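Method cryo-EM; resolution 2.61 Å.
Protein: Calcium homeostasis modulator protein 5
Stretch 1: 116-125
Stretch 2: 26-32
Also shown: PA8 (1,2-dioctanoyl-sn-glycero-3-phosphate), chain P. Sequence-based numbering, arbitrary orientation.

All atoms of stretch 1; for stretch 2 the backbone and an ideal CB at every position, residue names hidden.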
ATOM      1  N   SER A 116      27.947 -23.857 -28.397  1.00 32.06           N
ATOM      2  CA  SER A 116      27.434 -24.949 -27.589  1.00 32.06           C
ATOM      3  C   SER A 116      25.954 -24.798 -27.286  1.00 32.06           C
ATOM      4  O   SER A 116      25.219 -25.784 -27.321  1.00 32.06           O
ATOM      5  CB  SER A 116      28.221 -25.038 -26.289  1.00 32.06           C
ATOM      6  OG  SER A 116      29.573 -25.346 -26.547  1.00 32.06           O
ATOM      7  N   VAL A 117      25.504 -23.585 -26.976  1.00 35.16           N
ATOM      8  CA  VAL A 117      24.087 -23.353 -26.738  1.00 35.16           C
ATOM      9  C   VAL A 117      23.306 -23.436 -28.044  1.00 35.16           C
ATOM     10  O   VAL A 117      22.151 -23.875 -28.060  1.00 35.16           O
ATOM     11  CB  VAL A 117      23.906 -22.000 -26.023  1.00 35.16           C
ATOM     12  CG1 VAL A 117      22.452 -21.707 -25.713  1.00 35.16           C
ATOM     13  CG2 VAL A 117      24.700 -21.992 -24.743  1.00 35.16           C
ATOM     14  N   ALA A 118      23.925 -23.062 -29.163  1.00 33.38           N
ATOM     15  CA  ALA A 118      23.251 -23.164 -30.449  1.00 33.38           C
ATOM     16  C   ALA A 118      23.145 -24.606 -30.924  1.00 33.38           C
ATOM     17  O   ALA A 118      22.225 -24.938 -31.675  1.00 33.38           O
ATOM     18  CB  ALA A 118      23.976 -22.318 -31.490  1.00 33.38           C
ATOM     19  N   LEU A 119      24.064 -25.471 -30.509  1.00 28.96           N
ATOM     20  CA  LEU A 119      23.993 -26.879 -30.869  1.00 28.96           C
ATOM     21  C   LEU A 119      23.155 -27.702 -29.901  1.00 28.96           C
ATOM     22  O   LEU A 119      22.687 -28.778 -30.278  1.00 28.96           O
ATOM     23  CB  LEU A 119      25.395 -27.477 -30.953  1.00 28.96           C
ATOM     24  CG  LEU A 119      26.179 -27.257 -32.240  1.00 28.96           C
ATOM     25  CD1 LEU A 119      27.591 -27.742 -32.064  1.00 28.96           C
ATOM     26  CD2 LEU A 119      25.535 -27.954 -33.403  1.00 28.96           C
ATOM     27  N   LEU A 120      22.956 -27.234 -28.672  1.00 33.23           N
ATOM     28  CA  LEU A 120      22.062 -27.908 -27.742  1.00 33.23           C
ATOM     29  C   LEU A 120      20.602 -27.560 -27.979  1.00 33.23           C
ATOM     30  O   LEU A 120      19.724 -28.216 -27.416  1.00 33.23           O
ATOM     31  CB  LEU A 120      22.427 -27.564 -26.298  1.00 33.23           C
ATOM     32  CG  LEU A 120      23.656 -28.215 -25.665  1.00 33.23           C
ATOM     33  CD1 LEU A 120      23.694 -27.905 -24.188  1.00 33.23           C
ATOM     34  CD2 LEU A 120      23.673 -29.701 -25.896  1.00 33.23           C
ATOM     35  N   ASN A 121      20.327 -26.538 -28.777  1.00 46.28           N
ATOM     36  CA  ASN A 121      18.988 -26.173 -29.221  1.00 46.28           C
ATOM     37  C   ASN A 121      19.020 -26.415 -30.726  1.00 46.28           C
ATOM     38  O   ASN A 121      19.356 -25.519 -31.503  1.00 46.28           O
ATOM     39  CB  ASN A 121      18.669 -24.723 -28.851  1.00 46.28           C
ATOM     40  CG  ASN A 121      17.422 -24.200 -29.527  1.00 46.28           C
ATOM     41  OD1 ASN A 121      16.313 -24.383 -29.036  1.00 46.28           O
ATOM     42  ND2 ASN A 121      17.600 -23.532 -30.658  1.00 46.28           N
ATOM     43  N   GLY A 122      18.692 -27.635 -31.137  1.00 39.77           N
ATOM     44  CA  GLY A 122      19.098 -28.112 -32.445  1.00 39.77           C
ATOM     45  C   GLY A 122      18.329 -27.633 -33.658  1.00 39.77           C
ATOM     46  O   GLY A 122      18.008 -28.438 -34.533  1.00 39.77           O
ATOM     47  N   THR A 123      18.057 -26.334 -33.753  1.00 40.10           N
ATOM     48  CA  THR A 123      17.336 -25.813 -34.905  1.00 40.10           C
ATOM     49  C   THR A 123      18.255 -25.361 -36.029  1.00 40.10           C
ATOM     50  O   THR A 123      17.872 -25.461 -37.197  1.00 40.10           O
ATOM     51  CB  THR A 123      16.443 -24.645 -34.493  1.00 40.10           C
ATOM     52  OG1 THR A 123      17.255 -23.563 -34.033  1.00 40.10           O
ATOM     53  CG2 THR A 123      15.521 -25.062 -33.376  1.00 40.10           C
ATOM     54  N   PHE A 124      19.457 -24.877 -35.717  1.00 35.97           N
ATOM     55  CA  PHE A 124      20.357 -24.429 -36.772  1.00 35.97           C
ATOM     56  C   PHE A 124      21.017 -25.597 -37.484  1.00 35.97           C
ATOM     57  O   PHE A 124      21.326 -25.497 -38.672  1.00 35.97           O
ATOM     58  CB  PHE A 124      21.443 -23.500 -36.221  1.00 35.97           C
ATOM     59  CG  PHE A 124      20.924 -22.276 -35.517  1.00 35.97           C
ATOM     60  CD1 PHE A 124      21.647 -21.714 -34.486  1.00 35.97           C
ATOM     61  CD2 PHE A 124      19.739 -21.679 -35.887  1.00 35.97           C
ATOM     62  CE1 PHE A 124      21.192 -20.594 -33.829  1.00 35.97           C
ATOM     63  CE2 PHE A 124      19.278 -20.560 -35.226  1.00 35.97           C
ATOM     64  CZ  PHE A 124      20.007 -20.019 -34.200  1.00 35.97           C
ATOM     65  N   TYR A 125      21.246 -26.703 -36.780  1.00 37.35           N
ATOM     66  CA  TYR A 125      21.855 -27.875 -37.397  1.00 37.35           C
ATOM     67  C   TYR A 125      20.848 -28.658 -38.221  1.00 37.35           C
ATOM     68  O   TYR A 125      21.225 -29.279 -39.217  1.00 37.35           O
ATOM     69  CB  TYR A 125      22.471 -28.764 -36.315  1.00 37.35           C
ATOM     70  CG  TYR A 125      23.117 -30.056 -36.782  1.00 37.35           C
ATOM     71  CD1 TYR A 125      24.451 -30.090 -37.144  1.00 37.35           C
ATOM     72  CD2 TYR A 125      22.401 -31.252 -36.817  1.00 37.35           C
ATOM     73  CE1 TYR A 125      25.045 -31.261 -37.556  1.00 37.35           C
ATOM     74  CE2 TYR A 125      22.985 -32.419 -37.225  1.00 37.35           C
ATOM     75  CZ  TYR A 125      24.306 -32.419 -37.592  1.00 37.35           C
ATOM     76  OH  TYR A 125      24.891 -33.590 -37.996  1.00 37.35           O
ATOM     77  N   UNK A  26      23.754 -14.632 -20.591  1.00 62.87           N
ATOM     78  CA  UNK A  26      23.448 -13.737 -21.699  1.00 62.87           C
ATOM     79  C   UNK A  26      23.492 -14.467 -23.033  1.00 62.87           C
ATOM     80  O   UNK A  26      22.769 -14.105 -23.964  1.00 62.87           O
ATOM     81  CB  UNK A  26      24.424 -12.559 -21.714  1.00 62.87           C
ATOM     82  N   UNK A  27      24.338 -15.493 -23.142  1.00 56.78           N
ATOM     83  CA  UNK A  27      24.440 -16.258 -24.380  1.00 56.78           C
ATOM     84  C   UNK A  27      23.237 -17.172 -24.573  1.00 56.78           C
ATOM     85  O   UNK A  27      22.785 -17.372 -25.705  1.00 56.78           O
ATOM     86  CB  UNK A  27      25.729 -17.082 -24.388  1.00 56.78           C
ATOM     87  N   UNK A  28      22.693 -17.712 -23.483  1.00 57.04           N
ATOM     88  CA  UNK A  28      21.514 -18.569 -23.576  1.00 57.04           C
ATOM     89  C   UNK A  28      20.288 -17.744 -23.948  1.00 57.04           C
ATOM     90  O   UNK A  28      19.519 -18.113 -24.843  1.00 57.04           O
ATOM     91  CB  UNK A  28      21.278 -19.308 -22.257  1.00 57.04           C
ATOM     92  N   UNK A  29      20.109 -16.595 -23.296  1.00 57.53           N
ATOM     93  CA  UNK A  29      18.961 -15.749 -23.569  1.00 57.53           C
ATOM     94  C   UNK A  29      19.000 -15.054 -24.913  1.00 57.53           C
ATOM     95  O   UNK A  29      17.958 -14.598 -25.391  1.00 57.53           O
ATOM     96  CB  UNK A  29      18.835 -14.695 -22.467  1.00 57.53           C
ATOM     97  N   UNK A  30      20.172 -14.957 -25.530  1.00 55.68           N
ATOM     98  CA  UNK A  30      20.286 -14.365 -26.856  1.00 55.68           C
ATOM     99  C   UNK A  30      20.085 -15.383 -27.964  1.00 55.68           C
ATOM    100  O   UNK A  30      19.687 -15.011 -29.071  1.00 55.68           O
ATOM    101  CB  UNK A  30      21.653 -13.695 -27.015  1.00 55.68           C
ATOM    102  N   UNK A  31      20.359 -16.657 -27.693  1.00 52.23           N
ATOM    103  CA  UNK A  31      20.110 -17.696 -28.681  1.00 52.23           C
ATOM    104  C   UNK A  31      18.632 -18.039 -28.775  1.00 52.23           C
ATOM    105  O   UNK A  31      18.152 -18.391 -29.857  1.00 52.23           O
ATOM    106  CB  UNK A  31      20.917 -18.951 -28.343  1.00 52.23           C
ATOM    107  N   UNK A  32      17.898 -17.942 -27.667  1.00 57.06           N
ATOM    108  CA  UNK A  32      16.463 -18.187 -27.706  1.00 57.06           C
ATOM    109  C   UNK A  32      15.702 -17.050 -28.362  1.00 57.06           C
ATOM    110  O   UNK A  32      14.557 -17.245 -28.772  1.00 57.06           O
ATOM    111  CB  UNK A  32      15.931 -18.414 -26.290  1.00 57.06           C
TER
HETATM  112  O1  PA8 P 305      12.333 -27.738 -26.698  1.00 66.22           O
HETATM  113  O2  PA8 P 305      14.544 -27.773 -27.800  1.00 66.22           O
HETATM  114  P1  PA8 P 305      13.413 -26.892 -27.325  1.00 66.22           P
HETATM  115  O3  PA8 P 305      12.832 -26.143 -28.498  1.00 66.22           O
HETATM  116  O4  PA8 P 305      13.988 -25.824 -26.210  1.00 66.22           O
HETATM  117  C1  PA8 P 305      15.375 -25.695 -26.084  1.00 66.22           C
HETATM  118  C2  PA8 P 305      15.704 -24.848 -24.854  1.00 66.22           C
HETATM  119  C3  PA8 P 305      17.225 -24.763 -24.723  1.00 66.22           C
HETATM  120  O5  PA8 P 305      17.616 -24.930 -23.386  1.00 66.22           O
HETATM  121  C4  PA8 P 305      18.989 -24.737 -23.166  1.00 66.22           C
HETATM  122  O6  PA8 P 305      19.716 -24.524 -24.077  1.00 66.22           O
HETATM  123  C5  PA8 P 305      19.576 -24.799 -21.759  1.00 66.22           C
HETATM  124  C6  PA8 P 305      21.082 -25.052 -21.804  1.00 66.22           C
HETATM  125  C7  PA8 P 305      21.816 -24.507 -20.584  1.00 66.22           C
HETATM  126  O7  PA8 P 305      15.176 -23.560 -25.016  1.00 66.22           O
HETATM  127  C12 PA8 P 305      14.064 -23.229 -24.226  1.00 66.22           C
HETATM  128  O8  PA8 P 305      13.010 -23.727 -24.438  1.00 66.22           O
HETATM  129  C13 PA8 P 305      14.196 -22.195 -23.108  1.00 66.22           C
HETATM  130  C14 PA8 P 305      14.750 -22.785 -21.815  1.00 66.22           C
HETATM  131  C15 PA8 P 305      16.112 -22.199 -21.450  1.00 66.22           C
HETATM  132  C16 PA8 P 305      16.482 -22.474 -19.995  1.00 66.22           C
HETATM  133  C17 PA8 P 305      15.926 -21.427 -19.033  1.00 66.22           C
HETATM  134  C18 PA8 P 305      17.033 -20.604 -18.379  1.00 66.22           C

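Stretch 2 is a single helix crossing helix 116-120 at 46°, with the axes 9.7 Å apart at closest approach.

Position 26 has helical backbone angles and a CB with nothing of stretch 1 within 5.5 Å. Stretch 1 sets no demand here, and almost any helix-compatible residue would fit. It is Leu26, which makes no contact across the pair.

At position 27 the CA-to-CB bond runs sideways, and the ideal CB lies 5.0 Å from CG2 of Val117. A small or medium side chain, apolar or with a short hydroxyl, would suit this margin. The residue is Thr27; its OG1 is hydrogen-bonded elsewhere in the structure.

Position 28 also points sideways, but closer: its ideal CB is 4.4 Å from CG1 of Val117. The neighbour is a methyl group, so an apolar residue is expected, with valine, isoleucine, leucine or alanine all plausible. The deposited Val28, in the t rotamer, packs its CG2 3.8 Å from CG1 of Val117, an ordinary van der Waals contact.

Positions 29 and 30 have no atom of stretch 1 within 5.5 Å of the ideal CB, so small or polar residues fit as well as larger ones; they are Gly29 and Ser30.

Position 31 faces stretch 1 directly. Its ideal CB is 4.1 Å from CG1 of Val117, so the base of the side chain meets a methyl group, whereas farther along lie the amide of Asn121 and the ring of Phe124. A long side chain with an apolar stem and a polar end would use both; glutamate or glutamine could accept from ND2, and methionine could fill the space without that bond. It is Glu31, which has the largest area covered by the other stretch. Its CB packs against CG1 of Val117, and its CG lies 4.2 Å from CB of Ala118. OE2 accepts a weak hydrogen bond from ND2 of Asn121 at 3.0 Å, the angle of 125° being far from linear, and approaches CE1 of Phe124 at 3.6 Å.

Position 32 points away from stretch 1, but OD1 of Asn121 and O7 of PA8 are within reach of a long side chain that bends back. A short residue would reach neither; a long, flexible donor such as arginine or lysine could. Arg32, with its first three chi angles all m, brings its end back: NE sits 2.9 Å from O7 of PA8, which lies over one face of the guanidinium, and NH1 comes 2.8 Å from OD1 of Asn121, at an angle too poor for a hydrogen bond.

Stretch 2 26-32: LTVGSER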
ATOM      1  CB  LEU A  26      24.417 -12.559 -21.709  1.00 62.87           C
ATOM      2  CG  LEU A  26      23.955 -11.314 -20.953  1.00 62.87           C
ATOM      3  CD1 LEU A  26      25.109 -10.351 -20.767  1.00 62.87           C
ATOM      4  CD2 LEU A  26      22.811 -10.645 -21.688  1.00 62.87           C
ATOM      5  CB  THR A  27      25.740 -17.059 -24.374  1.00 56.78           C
ATOM      6  OG1 THR A  27      26.829 -16.185 -24.061  1.00 56.78           O
ATOM      7  CG2 THR A  27      26.009 -17.671 -25.720  1.00 56.78           C
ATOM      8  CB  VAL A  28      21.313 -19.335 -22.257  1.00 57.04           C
ATOM      9  CG1 VAL A  28      19.920 -19.924 -22.164  1.00 57.04           C
ATOM     10  CG2 VAL A  28      22.357 -20.426 -22.123  1.00 57.04           C
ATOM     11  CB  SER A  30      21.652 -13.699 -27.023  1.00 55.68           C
ATOM     12  OG  SER A  30      21.823 -13.207 -28.337  1.00 55.68           O
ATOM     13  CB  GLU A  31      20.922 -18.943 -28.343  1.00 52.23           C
ATOM     14  CG  GLU A  31      21.117 -19.886 -29.507  1.00 52.23           C
ATOM     15  CD  GLU A  31      20.041 -20.951 -29.579  1.00 52.23           C
ATOM     16  OE1 GLU A  31      19.374 -21.195 -28.552  1.00 52.23           O
ATOM     17  OE2 GLU A  31      19.852 -21.536 -30.664  1.00 52.23           O
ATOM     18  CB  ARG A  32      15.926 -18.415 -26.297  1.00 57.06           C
ATOM     19  CG  ARG A  32      16.609 -19.544 -25.572  1.00 57.06           C
ATOM     20  CD  ARG A  32      16.412 -20.839 -26.314  1.00 57.06           C
ATOM     21  NE  ARG A  32      14.997 -21.113 -26.532  1.00 57.06           N
ATOM     22  CZ  ARG A  32      14.492 -21.571 -27.671  1.00 57.06           C
ATOM     23  NH1 ARG A  32      15.287 -21.810 -28.702  1.00 57.06           N
ATOM     24  NH2 ARG A  32      13.190 -21.791 -27.777  1.00 57.06           N
TER
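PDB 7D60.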